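Local coordinates for regulatory protein YycH-like domain-containing protein (Eubacterium rectale, PDB 5COZ) that is of unknown function but probably belongs with YycH-like regulatory proteins, is probably exported as a lipoprotein, and holds a sodium ion in the crystal, at residues V19-E25 and H275-S281; L13-V19 and I35-V39. One frame throughout, in Å; residues are numbered along the deposited sequence. Where two conformers were deposited one is given.

Contact 1 of 2, residues V19-E25 and H275-S281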
loop_
_atom_site.group_PDB
_atom_site.type_symbol
_atom_site.label_atom_id
_atom_site.label_comp_id
_atom_site.label_asym_id
_atom_site.label_seq_id
_atom_site.Cartn_x
_atom_site.Cartn_y
_atom_site.Cartn_z
ATOM N N VAL A 19 -19.445 -5.493 -18.631
ATOM C CA VAL A 19 -18.515 -5.316 -17.515
ATOM C C VAL A 19 -19.277 -4.692 -16.335
ATOM O O VAL A 19 -19.143 -5.162 -15.194
ATOM C CB VAL A 19 -17.271 -4.483 -17.937
ATOM C CG1 VAL A 19 -16.535 -3.910 -16.725
ATOM C CG2 VAL A 19 -16.320 -5.317 -18.802
ATOM N N LEU A 20 -20.096 -3.648 -16.594
ATOM C CA LEU A 20 -20.889 -3.064 -15.503
ATOM C C LEU A 20 -21.769 -4.097 -14.840
ATOM O O LEU A 20 -21.821 -4.150 -13.609
ATOM C CB LEU A 20 -21.762 -1.891 -15.973
ATOM C CG LEU A 20 -21.045 -0.589 -16.264
ATOM C CD1 LEU A 20 -22.025 0.450 -16.792
ATOM C CD2 LEU A 20 -20.357 -0.065 -15.010
ATOM N N ASN A 21 -22.456 -4.937 -15.638
ATOM C CA ASN A 21 -23.334 -5.965 -15.095
ATOM C C ASN A 21 -22.548 -6.971 -14.245
ATOM O O ASN A 21 -23.031 -7.380 -13.181
ATOM C CB ASN A 21 -24.089 -6.675 -16.210
ATOM C CG ASN A 21 -25.124 -7.638 -15.699
ATOM O OD1 ASN A 21 -26.059 -7.264 -14.983
ATOM N ND2 ASN A 21 -24.939 -8.908 -16.002
ATOM N N SER A 22 -21.315 -7.323 -14.674
ATOM C CA SER A 22 -20.462 -8.264 -13.944
ATOM C C SER A 22 -20.066 -7.685 -12.569
ATOM O O SER A 22 -19.823 -8.446 -11.645
ATOM C CB SER A 22 -19.206 -8.607 -14.746
ATOM O OG SER A 22 -18.197 -7.605 -14.670
ATOM N N LEU A 23 -20.108 -6.345 -12.432
ATOM C CA LEU A 23 -19.769 -5.699 -11.169
ATOM C C LEU A 23 -20.987 -5.476 -10.281
ATOM O O LEU A 23 -20.863 -4.853 -9.220
ATOM C CB LEU A 23 -19.051 -4.360 -11.408
ATOM C CG LEU A 23 -17.683 -4.490 -12.060
ATOM C CD1 LEU A 23 -17.147 -3.122 -12.404
ATOM C CD2 LEU A 23 -16.687 -5.251 -11.184
ATOM N N ASP A 24 -22.148 -6.030 -10.680
ATOM C CA ASP A 24 -23.381 -5.845 -9.925
ATOM C C ASP A 24 -23.809 -7.124 -9.210
ATOM O O ASP A 24 -24.999 -7.337 -8.959
ATOM C CB ASP A 24 -24.471 -5.357 -10.893
ATOM C CG ASP A 24 -25.647 -4.641 -10.248
ATOM O OD1 ASP A 24 -25.545 -4.269 -9.044
ATOM O OD2 ASP A 24 -26.688 -4.502 -10.917
ATOM N N GLU A 25 -22.849 -7.978 -8.867
ATOM C CA GLU A 25 -23.140 -9.247 -8.187
ATOM C C GLU A 25 -23.762 -9.019 -6.796
ATOM O O GLU A 25 -23.283 -8.176 -6.020
ATOM C CB GLU A 25 -21.849 -10.062 -8.027
ATOM C CG GLU A 25 -21.349 -10.657 -9.336
ATOM C CD GLU A 25 -22.173 -11.806 -9.889
ATOM O OE1 GLU A 25 -23.060 -12.320 -9.171
ATOM O OE2 GLU A 25 -21.904 -12.220 -11.038
ATOM N N HIS A 275 -22.600 -1.666 -4.781
ATOM C CA HIS A 275 -21.847 -2.588 -5.622
ATOM C C HIS A 275 -20.877 -1.755 -6.442
ATOM O O HIS A 275 -21.168 -0.591 -6.754
ATOM C CB HIS A 275 -22.779 -3.371 -6.556
ATOM C CG HIS A 275 -23.744 -4.282 -5.853
ATOM N ND1 HIS A 275 -24.715 -4.960 -6.564
ATOM C CD2 HIS A 275 -23.853 -4.611 -4.545
ATOM C CE1 HIS A 275 -25.408 -5.658 -5.673
ATOM N NE2 HIS A 275 -24.911 -5.518 -4.451
ATOM N N PRO A 276 -19.759 -2.332 -6.884
ATOM C CA PRO A 276 -18.781 -1.506 -7.615
ATOM C C PRO A 276 -19.269 -1.098 -9.007
ATOM O O PRO A 276 -18.712 -0.157 -9.590
ATOM C CB PRO A 276 -17.515 -2.370 -7.650
ATOM C CG PRO A 276 -18.016 -3.810 -7.460
ATOM C CD PRO A 276 -19.226 -3.679 -6.557
ATOM N N SER A 277 -20.340 -1.739 -9.529
ATOM C CA SER A 277 -20.928 -1.297 -10.798
ATOM C C SER A 277 -21.348 0.174 -10.710
ATOM O O SER A 277 -21.144 0.931 -11.664
ATOM C CB SER A 277 -22.142 -2.147 -11.154
ATOM O OG SER A 277 -23.012 -2.252 -10.036
ATOM N N SER A 278 -21.963 0.556 -9.573
ATOM C CA SER A 278 -22.468 1.914 -9.341
ATOM C C SER A 278 -21.312 2.903 -9.329
ATOM O O SER A 278 -21.408 3.967 -9.921
ATOM C CB SER A 278 -23.232 1.983 -8.022
ATOM O OG SER A 278 -24.316 1.066 -8.024
ATOM N N ILE A 279 -20.191 2.506 -8.729
ATOM C CA ILE A 279 -18.993 3.337 -8.666
ATOM C C ILE A 279 -18.359 3.464 -10.039
ATOM O O ILE A 279 -18.026 4.590 -10.441
ATOM C CB ILE A 279 -18.010 2.748 -7.643
ATOM C CG1 ILE A 279 -18.665 2.640 -6.254
ATOM C CG2 ILE A 279 -16.678 3.541 -7.616
ATOM C CD1 ILE A 279 -19.172 3.966 -5.656
ATOM N N LEU A 280 -18.192 2.333 -10.772
ATOM C CA LEU A 280 -17.547 2.433 -12.063
ATOM C C LEU A 280 -18.357 3.300 -13.035
ATOM O O LEU A 280 -17.754 4.119 -13.726
ATOM C CB LEU A 280 -17.282 1.048 -12.670
ATOM C CG LEU A 280 -16.596 1.090 -14.067
ATOM C CD1 LEU A 280 -15.217 1.815 -13.999
ATOM C CD2 LEU A 280 -16.432 -0.314 -14.615
ATOM N N SER A 281 -19.693 3.135 -13.100
ATOM C CA SER A 281 -20.457 3.952 -14.036
ATOM C C SER A 281 -20.354 5.452 -13.677
ATOM O O SER A 281 -20.203 6.284 -14.576
ATOM C CB SER A 281 -21.906 3.490 -14.087
ATOM O OG SER A 281 -22.503 3.692 -12.822
#
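Leu-23 and Ser-277 bring the two backbones closest, 4.6 Å between their CA atoms, where the chain leaves helix 16-22 and meets the first turn of helix 276-288. Leu-23 O accepts a bond from Ser-277 N (3.2 Å), the donor lying well above the carbonyl plane, 59° out of it. Pro-276 suits the first turn, where no backbone N-H is needed, and its CD rests 3.3 Å from Leu-23 O. Beyond the helix end, Asp-24 OD1 takes a short bond from His-275 ND1 (2.7 Å), on the anti side of the carboxylate and near the ring plane; the two planes stand 65° apart. Asp-24 reaches it because its CG swings opposite the backbone N (chi1 -159°). Glu-25 O sits over one face of the imidazole, 3.3 Å from His-275 CE1, and also accepts from Tyr-57 OH, whose ring meets that of His-275. With an alanine at His-275, the Asp-24 carboxylate would probably lose its short bond and be freer to turn. Leucine methyls meet on the apolar side: Leu-23 CD1 lies 3.6 Å from Leu-280 CD2, the side chains crossing at about a right angle, and Leu-20 CD2 touches the same methyl at 4.0 Å. The whole is a helix-to-helix junction, the end of one joined to the start of the other by a backbone bond and a His-carboxylate hydrogen bond.

Contact 2 of 2, residues L13-V19 and I35-V39; sequences LNDYENV and IKCVV
Asn-14 O takes a short bond from water 2 (2.6 Å), which in turn accepts from Val-38 N and so ties the turn before helix 16-22 to strand 34-40. Water 1 links Leu-13 O to Lys-36 N in the same way, and water 3 accepts from Tyr-16 N and donates to Val-38 O at 2.7 Å. Between these bridges the backbones come close enough for Asn-14 CA to point a C-H at Lys-36 O, 3.2 Å away. Asp-15 suits the N-cap: its OD2 accepts from Asn-18 N at 3.0 Å and holds the first helical turn in place. The inner side is apolar and sulfur-bearing. Cys-37 has its sulfur tucked between its own backbone N and carbonyl carbon (chi1 62°), which sets SG at the edge of the Tyr-16 ring, 5.3 Å from the centroid. Val-39 CG2 lies over one face of that ring, toward its CD1 rim, 4.2 Å from the centroid in a CH-pi contact. The methyls of Val-19 fork, CG2 to Cys-37 SG at 3.7 Å and CG1 to Ile-35 CD1 at 3.7 Å; Ile-35, beta-branched, is at home in the strand and crosses Val-19 at about a right angle. Lys-36 instead turns its amine to Asp-46 in a salt bridge. The chemistry thus implies a join in which water carries the polar edge, while sulfur, methyl groups and an aromatic ring pack on the inner side.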
loop_
_atom_site.group_PDB
_atom_site.type_symbol
_atom_site.label_atom_id
_atom_site.label_comp_id
_atom_site.label_asym_id
_atom_site.label_seq_id
_atom_site.Cartn_x
_atom_site.Cartn_y
_atom_site.Cartn_z
ATOM N N LEU A 13 -17.241 -10.568 -22.952
ATOM C CA LEU A 13 -16.582 -10.308 -21.667
ATOM C C LEU A 13 -15.908 -8.922 -21.650
ATOM O O LEU A 13 -15.710 -8.342 -20.578
ATOM C CB LEU A 13 -15.519 -11.411 -21.441
ATOM C CG LEU A 13 -14.790 -11.451 -20.095
ATOM C CD1 LEU A 13 -15.520 -12.334 -19.102
ATOM C CD2 LEU A 13 -13.364 -11.937 -20.270
ATOM N N ASN A 14 -15.559 -8.400 -22.843
ATOM C CA ASN A 14 -14.873 -7.118 -22.986
ATOM C C ASN A 14 -15.815 -5.965 -23.415
ATOM O O ASN A 14 -15.319 -4.912 -23.776
ATOM C CB ASN A 14 -13.690 -7.256 -23.957
ATOM C CG ASN A 14 -12.660 -8.268 -23.509
ATOM O OD1 ASN A 14 -11.906 -8.052 -22.548
ATOM N ND2 ASN A 14 -12.618 -9.407 -24.188
ATOM N N ASP A 15 -17.150 -6.126 -23.343
ATOM C CA ASP A 15 -18.086 -5.017 -23.656
ATOM C C ASP A 15 -18.316 -4.213 -22.358
ATOM O O ASP A 15 -18.464 -4.828 -21.304
ATOM C CB ASP A 15 -19.394 -5.552 -24.254
ATOM C CG ASP A 15 -20.530 -4.554 -24.258
ATOM O OD1 ASP A 15 -20.613 -3.753 -25.211
ATOM O OD2 ASP A 15 -21.358 -4.598 -23.323
ATOM N N TYR A 16 -18.351 -2.866 -22.427
ATOM C CA TYR A 16 -18.489 -2.020 -21.219
ATOM C C TYR A 16 -19.792 -2.284 -20.428
ATOM O O TYR A 16 -19.733 -2.430 -19.204
ATOM C CB TYR A 16 -18.326 -0.523 -21.549
ATOM C CG TYR A 16 -18.622 0.419 -20.395
ATOM C CD1 TYR A 16 -17.907 0.343 -19.201
ATOM C CD2 TYR A 16 -19.583 1.415 -20.516
ATOM C CE1 TYR A 16 -18.175 1.210 -18.140
ATOM C CE2 TYR A 16 -19.858 2.289 -19.468
ATOM C CZ TYR A 16 -19.155 2.181 -18.279
ATOM O OH TYR A 16 -19.429 3.058 -17.256
ATOM N N GLU A 17 -20.946 -2.383 -21.098
ATOM C CA GLU A 17 -22.194 -2.656 -20.384
ATOM C C GLU A 17 -22.181 -4.031 -19.715
ATOM O O GLU A 17 -22.710 -4.164 -18.614
ATOM C CB GLU A 17 -23.396 -2.534 -21.335
ATOM C CG GLU A 17 -23.784 -1.090 -21.625
ATOM C CD GLU A 17 -24.172 -0.217 -20.440
ATOM O OE1 GLU A 17 -24.881 -0.706 -19.527
ATOM O OE2 GLU A 17 -23.778 0.972 -20.441
ATOM N N ASN A 18 -21.552 -5.040 -20.345
ATOM C CA ASN A 18 -21.413 -6.378 -19.758
ATOM C C ASN A 18 -20.493 -6.324 -18.537
ATOM O O ASN A 18 -20.735 -7.009 -17.527
ATOM C CB ASN A 18 -20.870 -7.378 -20.784
ATOM C CG ASN A 18 -21.920 -7.879 -21.741
ATOM O OD1 ASN A 18 -23.128 -7.762 -21.505
ATOM N ND2 ASN A 18 -21.477 -8.431 -22.854
ATOM N N VAL A 19 -19.445 -5.493 -18.631
ATOM C CA VAL A 19 -18.515 -5.316 -17.515
ATOM C C VAL A 19 -19.277 -4.692 -16.335
ATOM O O VAL A 19 -19.143 -5.162 -15.194
ATOM C CB VAL A 19 -17.271 -4.483 -17.937
ATOM C CG1 VAL A 19 -16.535 -3.910 -16.725
ATOM C CG2 VAL A 19 -16.320 -5.317 -18.802
ATOM N N ILE A 35 -11.175 -6.897 -14.813
ATOM C CA ILE A 35 -12.112 -6.494 -15.871
ATOM C C ILE A 35 -11.322 -5.789 -16.969
ATOM O O ILE A 35 -10.313 -5.141 -16.687
ATOM C CB ILE A 35 -13.261 -5.592 -15.348
ATOM C CG1 ILE A 35 -12.709 -4.302 -14.675
ATOM C CG2 ILE A 35 -14.184 -6.370 -14.394
ATOM C CD1 ILE A 35 -13.753 -3.239 -14.353
ATOM N N LYS A 36 -11.790 -5.882 -18.216
ATOM C CA LYS A 36 -11.112 -5.210 -19.319
ATOM C C LYS A 36 -12.147 -4.857 -20.387
ATOM O O LYS A 36 -12.919 -5.717 -20.807
ATOM C CB LYS A 36 -9.988 -6.090 -19.908
ATOM C CG LYS A 36 -9.197 -5.361 -21.000
ATOM C CD LYS A 36 -7.974 -6.166 -21.467
ATOM C CE LYS A 36 -7.206 -5.505 -22.599
ATOM N NZ LYS A 36 -6.405 -4.333 -22.142
ATOM N N CYS A 37 -12.198 -3.595 -20.781
ATOM C CA CYS A 37 -13.104 -3.131 -21.832
ATOM C C CYS A 37 -12.716 -1.737 -22.281
ATOM O O CYS A 37 -12.115 -0.972 -21.525
ATOM C CB CYS A 37 -14.558 -3.152 -21.373
ATOM S SG CYS A 37 -14.899 -2.065 -19.972
ATOM N N VAL A 38 -13.113 -1.396 -23.488
ATOM C CA VAL A 38 -12.944 -0.065 -24.024
ATOM C C VAL A 38 -14.231 0.706 -23.762
ATOM O O VAL A 38 -15.315 0.171 -23.990
ATOM C CB VAL A 38 -12.637 -0.165 -25.543
ATOM C CG1 VAL A 38 -12.859 1.169 -26.252
ATOM C CG2 VAL A 38 -11.226 -0.684 -25.768
ATOM N N VAL A 39 -14.133 1.938 -23.274
ATOM C CA VAL A 39 -15.318 2.782 -23.125
ATOM C C VAL A 39 -15.453 3.623 -24.390
ATOM O O VAL A 39 -16.512 3.637 -25.019
ATOM C CB VAL A 39 -15.293 3.642 -21.851
ATOM C CG1 VAL A 39 -16.509 4.553 -21.795
ATOM C CG2 VAL A 39 -15.208 2.753 -20.616
HETATM O O HOH W 1 -13.757 -8.075 -18.490
HETATM O O HOH W 2 -13.891 -3.445 -25.327
HETATM O O HOH W 3 -17.343 -1.410 -24.696
#

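Overall arrangement
The centres of contact 1 and contact 2 lie about 11 Å apart on one side of the chain's centre, and both use helix 16-22, with Val-19 in common. Along the chain the segments alternate: 13-19, 19-25, 35-39, then 275-281 some 235 residues later. Contact 2 therefore folds the N-terminal helix back on nearby strand 34-40 of the mixed sheet, whereas contact 1 joins it to the distant helix 276-288. The two meet directly, Leu-23 CD1 lying 3.9 Å from Ile-35 CD1 and Ser-281 CA 3.5 Å from Tyr-16 OH. Helix 16-22 thus packs on both strand 34-40 and helix 276-288, so residues far apart in the sequence meet there.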